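Local coordinates for uncharacterized protein (Bacteroides ovatus, PDB 4FS7) that is of unknown function but, as an extracellular leucine-rich repeat protein of the BspA type, probably binds other proteins, at residues S172-H177 and P193-I198; I199-F204 and L219-D224; T343-I348 and N360-C365; I366-V371 and Y382-T387; V60-A65 and F88-C93. One frame throughout, in Å; residues are numbered along the deposited sequence.

Contact 1. Residues S172-H177 and P193-I198; sequences SMETLH and PRNLKI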
# COMPACT_ATOMS: atom_id res chain seq x y z
N SER A 172 -12.90 -11.39 9.99
CA SER A 172 -12.37 -12.67 9.64
C SER A 172 -11.34 -12.65 8.53
O SER A 172 -10.73 -13.69 8.21
CB SER A 172 -13.51 -13.61 9.17
OG SER A 172 -14.13 -13.10 7.97
N MSE A 173 -11.14 -11.50 7.90
CA MSE A 173 -10.27 -11.42 6.72
C MSE A 173 -8.81 -11.67 7.12
O MSE A 173 -8.33 -11.13 8.12
CB MSE A 173 -10.44 -10.06 6.05
CG MSE A 173 -9.67 -9.94 4.73
SE MSE A 173 -10.41 -8.62 3.57
CE MSE A 173 -12.08 -9.55 3.12
N GLU A 174 -8.10 -12.45 6.31
CA GLU A 174 -6.71 -12.79 6.63
C GLU A 174 -5.68 -12.21 5.68
O GLU A 174 -4.51 -12.20 6.03
CB GLU A 174 -6.55 -14.28 6.78
CG GLU A 174 -7.34 -14.81 8.00
CD GLU A 174 -7.09 -16.25 8.39
OE1 GLU A 174 -6.34 -16.97 7.72
OE2 GLU A 174 -7.74 -16.68 9.40
N THR A 175 -6.09 -11.77 4.51
CA THR A 175 -5.18 -11.19 3.52
C THR A 175 -5.78 -9.89 2.96
O THR A 175 -6.95 -9.87 2.57
CB THR A 175 -4.97 -12.15 2.34
OG1 THR A 175 -4.49 -13.41 2.81
CG2 THR A 175 -4.03 -11.57 1.30
N LEU A 176 -5.00 -8.82 2.96
CA LEU A 176 -5.35 -7.58 2.28
C LEU A 176 -4.66 -7.54 0.93
O LEU A 176 -3.44 -7.67 0.84
CB LEU A 176 -5.03 -6.31 3.09
CG LEU A 176 -5.62 -6.20 4.49
CD1 LEU A 176 -5.37 -4.85 5.12
CD2 LEU A 176 -7.10 -6.59 4.48
N HIS A 177 -5.46 -7.43 -0.12
CA HIS A 177 -4.97 -7.50 -1.49
C HIS A 177 -4.16 -6.30 -1.93
O HIS A 177 -4.19 -5.23 -1.32
CB HIS A 177 -6.15 -7.76 -2.45
CG HIS A 177 -6.61 -9.19 -2.44
ND1 HIS A 177 -7.10 -9.80 -3.58
CD2 HIS A 177 -6.72 -10.10 -1.44
CE1 HIS A 177 -7.46 -11.05 -3.27
NE2 HIS A 177 -7.25 -11.25 -1.98
N PRO A 193 -8.14 -6.48 10.70
CA PRO A 193 -8.80 -7.69 11.15
C PRO A 193 -7.94 -8.39 12.20
O PRO A 193 -6.72 -8.46 12.06
CB PRO A 193 -8.92 -8.51 9.86
CG PRO A 193 -9.06 -7.48 8.81
CD PRO A 193 -8.13 -6.38 9.24
N ARG A 194 -8.57 -8.92 13.23
CA ARG A 194 -7.87 -9.39 14.43
C ARG A 194 -6.94 -10.58 14.21
O ARG A 194 -6.04 -10.80 15.00
CB ARG A 194 -8.88 -9.66 15.58
CG ARG A 194 -9.57 -8.38 16.11
CD ARG A 194 -10.75 -8.70 17.04
NE ARG A 194 -11.42 -7.51 17.58
CZ ARG A 194 -12.62 -7.09 17.20
NH1 ARG A 194 -13.30 -7.76 16.28
NH2 ARG A 194 -13.16 -6.00 17.75
N ASN A 195 -7.19 -11.34 13.15
CA ASN A 195 -6.37 -12.49 12.77
C ASN A 195 -5.71 -12.30 11.40
O ASN A 195 -5.39 -13.26 10.73
CB ASN A 195 -7.22 -13.76 12.77
CG ASN A 195 -6.41 -15.01 13.02
OD1 ASN A 195 -6.63 -16.02 12.37
ND2 ASN A 195 -5.47 -14.96 13.97
N LEU A 196 -5.49 -11.06 10.99
CA LEU A 196 -4.85 -10.77 9.71
C LEU A 196 -3.48 -11.43 9.66
O LEU A 196 -2.73 -11.37 10.63
CB LEU A 196 -4.70 -9.25 9.50
CG LEU A 196 -4.37 -8.82 8.09
CD1 LEU A 196 -5.54 -9.04 7.13
CD2 LEU A 196 -3.92 -7.37 8.06
N LYS A 197 -3.17 -12.03 8.51
CA LYS A 197 -1.91 -12.75 8.25
C LYS A 197 -0.95 -12.01 7.33
O LYS A 197 0.25 -11.98 7.54
CB LYS A 197 -2.19 -14.11 7.61
CG LYS A 197 -3.12 -15.04 8.46
CD LYS A 197 -2.44 -15.54 9.77
CE LYS A 197 -3.37 -16.25 10.73
NZ LYS A 197 -3.76 -17.60 10.24
N ILE A 198 -1.53 -11.42 6.28
CA ILE A 198 -0.76 -10.88 5.14
C ILE A 198 -1.29 -9.54 4.68
O ILE A 198 -2.51 -9.42 4.48
CB ILE A 198 -0.84 -11.91 3.94
CG1 ILE A 198 -0.18 -13.23 4.30
CG2 ILE A 198 -0.29 -11.30 2.64
CD1 ILE A 198 -0.50 -14.36 3.32
O HOH W 1 -8.79 -11.89 10.80
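Glu174 loses more surface here than any other residue, and it takes part with both its carbonyl and its side chain. Its O takes two consecutive amides: Lys197 N at 2.8 Å, on a lone pair, and Ile198 N at 3.1 Å, nearly along the C=O axis. The carboxylate, on a chain extended beyond CG, runs alongside Lys197, whose bends at chi2 and chi4 bring NZ to a long salt bridge, 3.7 Å from Glu174 OE1. An alanine here would remove the carboxylate and CG, and would probably leave Lys197 less firmly placed without this long salt bridge. Ile198 answers with its own carbonyl, its O accepting Leu176 N at 3.0 Å and almost straight (166°). Ile198 thus bridges Thr175 in parallel, their CG2 methyls 4.0 Å apart. Leu176 crosses Leu196 at about a right angle, its CG 3.9 Å from Leu196 CD1. Strand 175-176 is one of the two edge strands of a five-stranded parallel sheet; strand 198-199 lies next, and Lys197 bonds onward through its backbone to Tyr220, beside strand 221-222.

Contact 2. Residues I199-F204 and L219-D224; sequences IRDYCF and LYYLGD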
# COMPACT_ATOMS: atom_id res chain seq x y z
N ILE A 199 -0.40 -8.58 4.48
CA ILE A 199 -0.71 -7.32 3.78
C ILE A 199 0.12 -7.36 2.51
O ILE A 199 1.36 -7.40 2.57
CB ILE A 199 -0.39 -6.08 4.63
CG1 ILE A 199 -1.30 -6.03 5.86
CG2 ILE A 199 -0.48 -4.82 3.80
CD1 ILE A 199 -0.96 -4.95 6.89
N ARG A 200 -0.54 -7.35 1.36
CA ARG A 200 0.12 -7.46 0.08
C ARG A 200 0.70 -6.14 -0.40
O ARG A 200 0.55 -5.09 0.22
CB ARG A 200 -0.82 -8.09 -0.95
CG ARG A 200 -1.11 -9.55 -0.66
CD ARG A 200 -1.80 -10.23 -1.84
NE ARG A 200 -2.02 -11.66 -1.64
CZ ARG A 200 -2.98 -12.38 -2.25
NH1 ARG A 200 -3.84 -11.77 -3.07
NH2 ARG A 200 -3.11 -13.69 -2.01
N ASP A 201 1.37 -6.20 -1.55
CA ASP A 201 2.11 -5.06 -2.08
C ASP A 201 1.26 -3.83 -2.22
O ASP A 201 0.10 -3.93 -2.64
CB ASP A 201 2.70 -5.39 -3.48
CG ASP A 201 3.63 -6.58 -3.54
OD1 ASP A 201 4.08 -7.09 -2.54
OD2 ASP A 201 3.95 -6.99 -4.69
N TYR A 202 1.80 -2.64 -1.94
CA TYR A 202 1.18 -1.36 -2.17
C TYR A 202 -0.10 -1.14 -1.37
O TYR A 202 -0.76 -0.15 -1.63
CB TYR A 202 0.88 -1.16 -3.67
CG TYR A 202 2.13 -1.14 -4.51
CD1 TYR A 202 2.92 -0.00 -4.61
CD2 TYR A 202 2.51 -2.25 -5.18
CE1 TYR A 202 4.08 -0.01 -5.41
CE2 TYR A 202 3.69 -2.28 -5.96
CZ TYR A 202 4.46 -1.16 -6.04
OH TYR A 202 5.60 -1.18 -6.82
N CYS A 203 -0.40 -1.96 -0.37
CA CYS A 203 -1.75 -1.90 0.23
C CYS A 203 -2.12 -0.49 0.73
O CYS A 203 -3.25 -0.05 0.51
CB CYS A 203 -1.85 -2.94 1.33
SG CYS A 203 -3.48 -3.16 1.99
N PHE A 204 -1.18 0.15 1.44
CA PHE A 204 -1.41 1.46 2.02
C PHE A 204 -0.47 2.50 1.41
O PHE A 204 -0.30 3.58 1.96
CB PHE A 204 -1.29 1.46 3.54
CG PHE A 204 -2.24 0.54 4.21
CD1 PHE A 204 -3.57 0.95 4.43
CD2 PHE A 204 -1.87 -0.72 4.60
CE1 PHE A 204 -4.48 0.14 5.03
CE2 PHE A 204 -2.81 -1.55 5.23
CZ PHE A 204 -4.09 -1.09 5.46
N LEU A 219 -0.09 -11.25 12.20
CA LEU A 219 0.37 -10.66 10.98
C LEU A 219 1.86 -10.90 10.81
O LEU A 219 2.67 -10.50 11.63
CB LEU A 219 0.07 -9.17 11.00
CG LEU A 219 0.59 -8.33 9.84
CD1 LEU A 219 0.00 -8.74 8.51
CD2 LEU A 219 0.30 -6.87 10.12
N TYR A 220 2.21 -11.62 9.73
CA TYR A 220 3.62 -12.02 9.58
C TYR A 220 4.30 -11.49 8.34
O TYR A 220 5.51 -11.64 8.21
CB TYR A 220 3.76 -13.54 9.68
CG TYR A 220 3.12 -14.30 8.58
CD1 TYR A 220 3.71 -14.41 7.34
CD2 TYR A 220 1.88 -14.93 8.78
CE1 TYR A 220 3.09 -15.14 6.32
CE2 TYR A 220 1.26 -15.64 7.77
CZ TYR A 220 1.87 -15.73 6.53
OH TYR A 220 1.31 -16.45 5.51
N TYR A 221 3.54 -10.87 7.43
CA TYR A 221 4.06 -10.44 6.14
C TYR A 221 3.58 -9.09 5.74
O TYR A 221 2.38 -8.83 5.74
CB TYR A 221 3.67 -11.47 5.06
CG TYR A 221 4.16 -11.14 3.66
CD1 TYR A 221 3.45 -10.31 2.80
CD2 TYR A 221 5.37 -11.61 3.23
CE1 TYR A 221 3.91 -10.02 1.53
CE2 TYR A 221 5.86 -11.28 1.97
CZ TYR A 221 5.13 -10.48 1.12
OH TYR A 221 5.61 -10.16 -0.15
N LEU A 222 4.51 -8.24 5.32
CA LEU A 222 4.20 -6.94 4.65
C LEU A 222 4.87 -6.92 3.30
O LEU A 222 6.08 -7.08 3.20
CB LEU A 222 4.71 -5.69 5.39
CG LEU A 222 4.29 -5.47 6.82
CD1 LEU A 222 4.94 -4.21 7.44
CD2 LEU A 222 2.81 -5.43 7.01
N GLY A 223 4.08 -6.69 2.24
CA GLY A 223 4.56 -6.73 0.88
C GLY A 223 5.29 -5.47 0.44
O GLY A 223 5.45 -4.47 1.17
N ASP A 224 5.76 -5.52 -0.79
CA ASP A 224 6.54 -4.46 -1.36
C ASP A 224 5.78 -3.13 -1.34
O ASP A 224 4.60 -3.10 -1.70
CB ASP A 224 6.92 -4.75 -2.84
CG ASP A 224 7.81 -5.97 -3.05
OD1 ASP A 224 8.25 -6.59 -2.09
OD2 ASP A 224 8.05 -6.26 -4.24
O HOH W 2 6.25 -5.74 -6.30
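Main-chain hydrogen bonds set the frame. Ile199 N reaches Tyr221 O at 3.1 Å and almost straight (173°), while Ile199 O receives Gly223 N at 2.8 Å, so that Ile199 bridges Leu222 in parallel. Farther on, at the type II turn from Arg200 to Cys203, Tyr202 N meets Asp224 O at 2.8 Å, nearly along the C=O axis.

A side chain adds a fourth bond: Asp201 OD1 accepts Asp224 N at 2.9 Å, approached from above the carboxylate plane. Gly223 passes close by, where a CB would collide with Asp201 OD1. An alanine in place of Asp201 would take this acceptor from Asp224 N and would probably loosen the join between the turn at 200-203 and Asp224.

Between the charges, the two carboxylates stack with planes 3° apart and OD2 of Asp201 4.2 Å from OD2 of Asp224. One water donates to both OD2 atoms, which probably eases the repulsion.

Apolar packing fills the inner side, Ile199 CD1 lying 3.8 Å from Leu222 CD2 and 4.0 Å from Leu219 CD2.

Asp224 OD1 in turn accepts Lys246 N, so the aspartate-to-amide bond recurs from coil to coil, as befits the stacked turns of a leucine-rich repeat solenoid.

Contact 3. Residues T343-I348 and N360-C365; sequences TSLSNI and NAFQGC
Phe362 makes the tight half of this contact. With CG anti to its carbonyl carbon (chi1 -63°), the ring is directed at the segment 343-348, and two aliphatic side chains come up to its rim near the ring plane. Ile348 arrives tip to tip: CG1 is anti to the backbone N (chi1 -175°), which sends CD1 out to 3.9 Å from Phe362 CE1 and puts CG2 in the crowded position between N and the carbonyl carbon. Leu345 crosses obliquely and sets CD2 4.1 Å from Phe362 CE1. The same methyl also faces sulphur, Leu345 CD2 lying 4.3 Å from Cys365 SG.

Toward the outside the packing slackens. There Thr343 passes the second of two overlapping turns, type I from Asn360 to Gln363 and type II from Phe362 to Cys365, and the approach is one of backbone, Thr343 CA to Gly364 O at 4.1 Å. Gly364 has a positive phi (79°), which favours glycine at this point of the turn. The polar groups here look onward to the next part of the chain: Thr343 O accepts from Asn367 ND2, and Gly364 N donates to Glu385 OE2. Phe362 itself stacks on the ring of Phe384.

Within the contact, then, cohesion is apolar, with no hydrogen bond between the segments; burial of methyls, sulphur and ring edge joins them, while directional bonds lie within the turns of 360-365 or run to neighbouring parts of the chain.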
# COMPACT_ATOMS: atom_id res chain seq x y z
N THR A 343 28.72 12.64 4.50
CA THR A 343 29.55 13.84 4.65
C THR A 343 29.96 14.16 6.07
O THR A 343 30.99 14.80 6.29
CB THR A 343 28.77 15.05 4.16
OG1 THR A 343 28.16 14.72 2.91
CG2 THR A 343 29.67 16.28 4.03
N SER A 344 29.14 13.76 7.03
CA SER A 344 29.41 14.04 8.44
C SER A 344 30.12 12.92 9.18
O SER A 344 30.48 13.09 10.34
CB SER A 344 28.08 14.38 9.19
OG SER A 344 27.42 15.50 8.64
N LEU A 345 30.34 11.77 8.55
CA LEU A 345 30.81 10.58 9.24
C LEU A 345 32.25 10.82 9.70
O LEU A 345 33.13 11.05 8.88
CB LEU A 345 30.73 9.35 8.34
CG LEU A 345 31.12 8.03 8.96
CD1 LEU A 345 30.22 7.68 10.14
CD2 LEU A 345 31.14 6.96 7.90
N SER A 346 32.48 10.67 11.00
CA SER A 346 33.78 10.93 11.62
C SER A 346 34.29 9.75 12.42
O SER A 346 35.50 9.55 12.51
CB SER A 346 33.67 12.14 12.54
OG SER A 346 34.90 12.37 13.22
N ASN A 347 33.41 9.01 13.04
CA ASN A 347 33.74 7.94 13.97
C ASN A 347 33.15 6.62 13.52
O ASN A 347 31.94 6.45 13.59
CB ASN A 347 33.20 8.26 15.37
CG ASN A 347 33.56 9.64 15.79
OD1 ASN A 347 34.75 9.96 15.88
ND2 ASN A 347 32.55 10.48 16.06
N ILE A 348 34.00 5.72 13.07
CA ILE A 348 33.61 4.38 12.69
C ILE A 348 34.77 3.46 13.00
O ILE A 348 35.92 3.78 12.72
CB ILE A 348 33.13 4.31 11.22
CG1 ILE A 348 32.62 2.90 10.91
CG2 ILE A 348 34.24 4.78 10.24
CD1 ILE A 348 31.88 2.81 9.55
N ASN A 360 34.41 1.94 -3.16
CA ASN A 360 33.94 3.26 -2.85
C ASN A 360 32.98 3.30 -1.65
O ASN A 360 32.17 4.21 -1.53
CB ASN A 360 33.34 3.92 -4.10
CG ASN A 360 34.40 4.29 -5.07
OD1 ASN A 360 35.45 4.84 -4.67
ND2 ASN A 360 34.14 4.08 -6.34
N ALA A 361 33.21 2.39 -0.69
CA ALA A 361 32.37 2.35 0.50
C ALA A 361 32.35 3.67 1.26
O ALA A 361 31.37 4.00 1.89
CB ALA A 361 32.77 1.20 1.39
N PHE A 362 33.50 4.38 1.25
CA PHE A 362 33.63 5.62 1.98
C PHE A 362 33.94 6.80 1.08
O PHE A 362 34.43 7.82 1.52
CB PHE A 362 34.67 5.45 3.12
CG PHE A 362 34.25 4.46 4.12
CD1 PHE A 362 33.34 4.79 5.10
CD2 PHE A 362 34.69 3.14 4.03
CE1 PHE A 362 32.90 3.84 5.98
CE2 PHE A 362 34.22 2.18 4.93
CZ PHE A 362 33.34 2.54 5.91
N GLN A 363 33.61 6.67 -0.21
CA GLN A 363 33.75 7.78 -1.12
C GLN A 363 32.86 8.93 -0.65
O GLN A 363 31.72 8.71 -0.22
CB GLN A 363 33.35 7.33 -2.51
CG GLN A 363 33.44 8.42 -3.56
CD GLN A 363 33.10 7.87 -4.90
OE1 GLN A 363 32.04 7.31 -5.11
NE2 GLN A 363 34.03 8.01 -5.83
N GLY A 364 33.38 10.16 -0.68
CA GLY A 364 32.66 11.31 -0.23
C GLY A 364 32.62 11.51 1.27
O GLY A 364 32.00 12.48 1.70
N CYS A 365 33.26 10.63 2.03
CA CYS A 365 33.31 10.76 3.50
C CYS A 365 34.44 11.69 3.88
O CYS A 365 35.48 11.27 4.37
CB CYS A 365 33.40 9.42 4.19
SG CYS A 365 31.89 8.42 3.96

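Contact 4. Residues I366-V371 and Y382-T387; sequences INLKKV and YDFEDT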
# COMPACT_ATOMS: atom_id res chain seq x y z
N ILE A 366 34.20 12.97 3.59
CA ILE A 366 35.21 14.00 3.69
C ILE A 366 35.62 14.32 5.12
O ILE A 366 36.70 14.87 5.34
CB ILE A 366 34.78 15.27 2.92
CG1 ILE A 366 33.44 15.87 3.44
CG2 ILE A 366 34.70 14.93 1.41
CD1 ILE A 366 33.00 17.22 2.72
N ASN A 367 34.78 13.99 6.10
CA ASN A 367 35.06 14.25 7.51
C ASN A 367 35.58 13.05 8.23
O ASN A 367 35.80 13.07 9.44
CB ASN A 367 33.84 14.86 8.19
CG ASN A 367 33.72 16.31 7.83
OD1 ASN A 367 34.68 17.09 8.06
ND2 ASN A 367 32.60 16.73 7.30
N LEU A 368 35.84 11.98 7.49
CA LEU A 368 36.39 10.79 8.04
C LEU A 368 37.91 10.97 7.99
O LEU A 368 38.55 10.74 6.96
CB LEU A 368 35.88 9.55 7.33
CG LEU A 368 36.31 8.19 7.89
CD1 LEU A 368 36.01 8.07 9.41
CD2 LEU A 368 35.60 7.07 7.10
N LYS A 369 38.48 11.45 9.09
CA LYS A 369 39.88 11.92 9.10
C LYS A 369 40.86 10.87 9.56
O LYS A 369 42.02 10.89 9.13
CB LYS A 369 40.01 13.16 9.99
CG LYS A 369 39.22 14.36 9.51
CD LYS A 369 39.19 15.50 10.50
CE LYS A 369 38.36 16.66 9.97
NZ LYS A 369 38.25 17.73 10.98
N LYS A 370 40.42 9.97 10.45
CA LYS A 370 41.32 8.97 11.04
C LYS A 370 40.59 7.66 11.18
O LYS A 370 39.49 7.62 11.74
CB LYS A 370 41.84 9.43 12.41
CG LYS A 370 42.61 10.72 12.39
N VAL A 371 41.14 6.59 10.65
CA VAL A 371 40.62 5.29 11.02
C VAL A 371 41.77 4.38 11.35
O VAL A 371 42.93 4.72 11.13
CB VAL A 371 39.76 4.69 9.89
CG1 VAL A 371 38.54 5.59 9.63
CG2 VAL A 371 40.62 4.50 8.64
N TYR A 382 41.93 2.64 -0.85
CA TYR A 382 41.47 3.41 -2.00
C TYR A 382 39.97 3.68 -2.01
O TYR A 382 39.50 4.52 -2.79
CB TYR A 382 41.88 2.69 -3.30
CG TYR A 382 43.33 2.30 -3.35
CD1 TYR A 382 44.30 3.26 -3.39
CD2 TYR A 382 43.71 0.96 -3.31
CE1 TYR A 382 45.65 2.91 -3.43
CE2 TYR A 382 45.04 0.58 -3.37
CZ TYR A 382 46.01 1.56 -3.38
OH TYR A 382 47.33 1.19 -3.41
N ASP A 383 39.25 3.01 -1.10
CA ASP A 383 37.81 3.16 -0.99
C ASP A 383 37.38 4.23 0.01
O ASP A 383 36.19 4.40 0.28
CB ASP A 383 37.22 1.79 -0.70
CG ASP A 383 37.51 0.84 -1.87
OD1 ASP A 383 37.13 1.18 -3.02
OD2 ASP A 383 38.22 -0.16 -1.67
N PHE A 384 38.37 4.95 0.51
CA PHE A 384 38.20 6.13 1.34
C PHE A 384 38.63 7.39 0.60
O PHE A 384 39.41 7.30 -0.37
CB PHE A 384 39.05 6.03 2.61
CG PHE A 384 38.67 4.89 3.52
CD1 PHE A 384 39.04 3.61 3.22
CD2 PHE A 384 37.98 5.09 4.70
CE1 PHE A 384 38.73 2.52 4.06
CE2 PHE A 384 37.66 4.01 5.52
CZ PHE A 384 38.05 2.74 5.21
N GLU A 385 38.21 8.55 1.07
CA GLU A 385 38.78 9.79 0.58
C GLU A 385 40.28 9.83 0.80
O GLU A 385 40.78 9.27 1.75
CB GLU A 385 38.12 10.98 1.28
CG GLU A 385 36.67 11.16 0.84
CD GLU A 385 36.59 11.63 -0.60
OE1 GLU A 385 37.22 12.69 -0.87
OE2 GLU A 385 35.90 11.00 -1.46
N ASP A 386 40.98 10.50 -0.11
CA ASP A 386 42.45 10.56 -0.04
C ASP A 386 42.95 11.39 1.15
O ASP A 386 44.14 11.38 1.44
CB ASP A 386 43.09 10.95 -1.37
CG ASP A 386 42.70 12.32 -1.85
OD1 ASP A 386 42.15 13.12 -1.07
OD2 ASP A 386 42.99 12.61 -3.05
N THR A 387 42.06 12.10 1.82
CA THR A 387 42.37 12.85 3.03
C THR A 387 42.36 11.99 4.31
O THR A 387 42.88 12.41 5.34
CB THR A 387 41.40 14.03 3.18
OG1 THR A 387 40.07 13.55 2.96
CG2 THR A 387 41.74 15.15 2.15
O HOH W 3 39.02 13.21 5.43
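Three hydrogen bonds hold a water lodged between the segments. It donates to Ile366 O and to Leu368 O, each 2.9 Å from the water oxygen, and accepts from Thr387 OG1 at 2.7 Å, linking backbone carbonyls on one segment to a hydroxyl on the other. Leu368 O has a second donor in Thr388 OG1. Inside, the hydrophobic core of the leucine-rich repeat solenoid takes over, with the buried Leu368 and Val371 packing against Phe384 of the following turn. Leu368, its CG anti to the backbone N (chi1 -176°), crosses the phenylalanine obliquely and lays CD2 in the plane of the ring at its edge, 3.9 Å from Phe384 CD2. Val371 comes in more loosely, CG2 lying 4.3 Å from Phe384 CE2. The same ring meets Phe390 edge-to-face. Farther out, Ile366 and Glu385 run side by side, with Ile366 CG2 4.1 Å from Glu385 OE1, whereas the other carboxylate oxygen, OE2, accepts Gly364 N.

Contact 5. Residues V60-A65 and F88-C93; sequences VSIGYA and FAFENC
Strand 55-62 ends at Ile62, just before Gly63, and the chain then turns so that Ala65 takes up a left-handed conformation (phi 51°). Opposite it, residues 88-93 form two overlapping turns, type I from Phe88 to Glu91 and type II from Phe90 to Cys93, and Phe88 too has a positive phi. The CA atoms come closest where Ala65 CA lies 4.1 Å from Ala89 CA. Beside this, the Ala65 CA-H points almost straight (175°) at the carbonyl of Phe88, its CA 3.5 Å from Phe88 O; conventional hydrogen bonds between the two segments are absent.

The side chains pack in two groups. Outside, Tyr64, with CG anti to the backbone N, lies alongside Phe88, the rings oblique with centroids 5.8 Å apart. Phe88 CD1 is 4.0 Å from Tyr64 OH, while Phe88 CB is 4.1 Å from Ala65 CB. Inside, Ile62 spreads its two branches over the first turn: CG2 touches Ala89 CB at 4.1 Å, and CD1 comes to the edge of the Phe90 ring, 4.0 Å from CZ of Phe90. The Ala89 methyl, for its part, sits over the centre of that ring.

Ile62 ends strand 55-62, which pairs in parallel with strands 19-25 and 84-85 in a mixed sheet. The backbone of Ile62 bonds to Glu84 and Gly86, and Phe90 touches Ile85 and meets the ring of Phe113.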
# COMPACT_ATOMS: atom_id res chain seq x y z
N VAL A 60 -34.51 -7.91 -13.08
CA VAL A 60 -33.79 -8.68 -12.09
C VAL A 60 -32.29 -8.46 -12.05
O VAL A 60 -31.62 -8.99 -11.18
CB VAL A 60 -34.11 -10.18 -12.21
CG1 VAL A 60 -35.61 -10.40 -12.07
CG2 VAL A 60 -33.57 -10.78 -13.50
N SER A 61 -31.76 -7.66 -12.97
CA SER A 61 -30.33 -7.43 -13.01
C SER A 61 -30.05 -6.12 -13.72
O SER A 61 -30.87 -5.59 -14.48
CB SER A 61 -29.57 -8.59 -13.65
OG SER A 61 -29.95 -8.77 -14.98
N ILE A 62 -28.83 -5.62 -13.48
CA ILE A 62 -28.24 -4.53 -14.24
C ILE A 62 -27.09 -5.13 -15.02
O ILE A 62 -26.24 -5.83 -14.46
CB ILE A 62 -27.81 -3.34 -13.34
CG1 ILE A 62 -29.06 -2.73 -12.68
CG2 ILE A 62 -27.05 -2.28 -14.17
CD1 ILE A 62 -28.75 -1.75 -11.65
N GLY A 63 -27.09 -4.89 -16.33
CA GLY A 63 -26.14 -5.52 -17.20
C GLY A 63 -24.70 -5.00 -17.08
O GLY A 63 -24.44 -3.92 -16.59
N TYR A 64 -23.81 -5.82 -17.62
CA TYR A 64 -22.42 -5.44 -17.81
C TYR A 64 -22.31 -4.05 -18.45
O TYR A 64 -22.89 -3.79 -19.51
CB TYR A 64 -21.76 -6.49 -18.69
CG TYR A 64 -20.31 -6.30 -19.01
CD1 TYR A 64 -19.91 -5.52 -20.09
CD2 TYR A 64 -19.33 -6.89 -18.22
CE1 TYR A 64 -18.54 -5.35 -20.38
CE2 TYR A 64 -17.96 -6.73 -18.51
CZ TYR A 64 -17.59 -5.96 -19.57
OH TYR A 64 -16.23 -5.79 -19.87
N ALA A 65 -21.53 -3.18 -17.82
CA ALA A 65 -21.27 -1.84 -18.33
C ALA A 65 -22.54 -1.04 -18.69
O ALA A 65 -22.48 -0.13 -19.50
CB ALA A 65 -20.27 -1.87 -19.53
N PHE A 88 -18.40 -3.26 -14.21
CA PHE A 88 -18.37 -1.97 -14.89
C PHE A 88 -19.71 -1.22 -14.93
O PHE A 88 -19.82 -0.23 -15.64
CB PHE A 88 -17.79 -2.05 -16.31
CG PHE A 88 -16.36 -2.48 -16.35
CD1 PHE A 88 -16.06 -3.81 -16.36
CD2 PHE A 88 -15.34 -1.56 -16.39
CE1 PHE A 88 -14.75 -4.24 -16.39
CE2 PHE A 88 -14.02 -1.99 -16.44
CZ PHE A 88 -13.73 -3.35 -16.43
N ALA A 89 -20.70 -1.64 -14.13
CA ALA A 89 -22.06 -1.12 -14.38
C ALA A 89 -22.18 0.40 -14.28
O ALA A 89 -22.95 1.00 -15.03
CB ALA A 89 -23.05 -1.84 -13.46
N PHE A 90 -21.45 1.03 -13.35
CA PHE A 90 -21.52 2.47 -13.15
C PHE A 90 -20.13 3.08 -13.32
O PHE A 90 -19.87 4.14 -12.79
CB PHE A 90 -22.12 2.80 -11.77
CG PHE A 90 -23.30 1.95 -11.42
CD1 PHE A 90 -24.52 2.10 -12.06
CD2 PHE A 90 -23.19 0.99 -10.48
CE1 PHE A 90 -25.59 1.25 -11.73
CE2 PHE A 90 -24.22 0.17 -10.14
CZ PHE A 90 -25.42 0.28 -10.78
N GLU A 91 -19.25 2.43 -14.08
CA GLU A 91 -17.88 2.90 -14.25
C GLU A 91 -17.92 4.31 -14.86
O GLU A 91 -18.62 4.54 -15.86
CB GLU A 91 -17.08 1.95 -15.12
CG GLU A 91 -15.57 2.12 -14.97
CD GLU A 91 -14.78 1.66 -16.16
OE1 GLU A 91 -15.19 2.00 -17.30
OE2 GLU A 91 -13.75 0.97 -15.94
N ASN A 92 -17.16 5.22 -14.27
CA ASN A 92 -17.07 6.58 -14.79
C ASN A 92 -18.37 7.37 -14.83
O ASN A 92 -18.51 8.30 -15.61
CB ASN A 92 -16.34 6.61 -16.16
CG ASN A 92 -14.89 6.16 -16.05
OD1 ASN A 92 -14.24 6.40 -15.02
ND2 ASN A 92 -14.40 5.53 -17.09
N CYS A 93 -19.30 7.01 -13.95
CA CYS A 93 -20.44 7.87 -13.66
C CYS A 93 -20.01 8.95 -12.69
O CYS A 93 -20.30 8.91 -11.50
CB CYS A 93 -21.64 7.08 -13.11
SG CYS A 93 -22.38 5.98 -14.38

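In the fold
Along the chain the order is contact 5, 1, 2, 3 and 4, each closing before the next opens. Contact 5 starts from strand 55-62 of the mixed sheet near the N-terminal end, and contact 4 lies toward the C-terminal end on the other side of the chain's centre, their centres about 66 Å apart. Contacts 1 and 2, with centres about 10 Å apart, share one five-stranded parallel sheet and touch through Leu176 O and Arg200 N. Contacts 3 and 4 are similarly close, about 7 Å between centres, and also meet where Ser346 O packs against Leu368 CD1. About 34 Å separates the centres of contacts 2 and 3. Local joins of this kind, repeated in series, build an elongated solenoid.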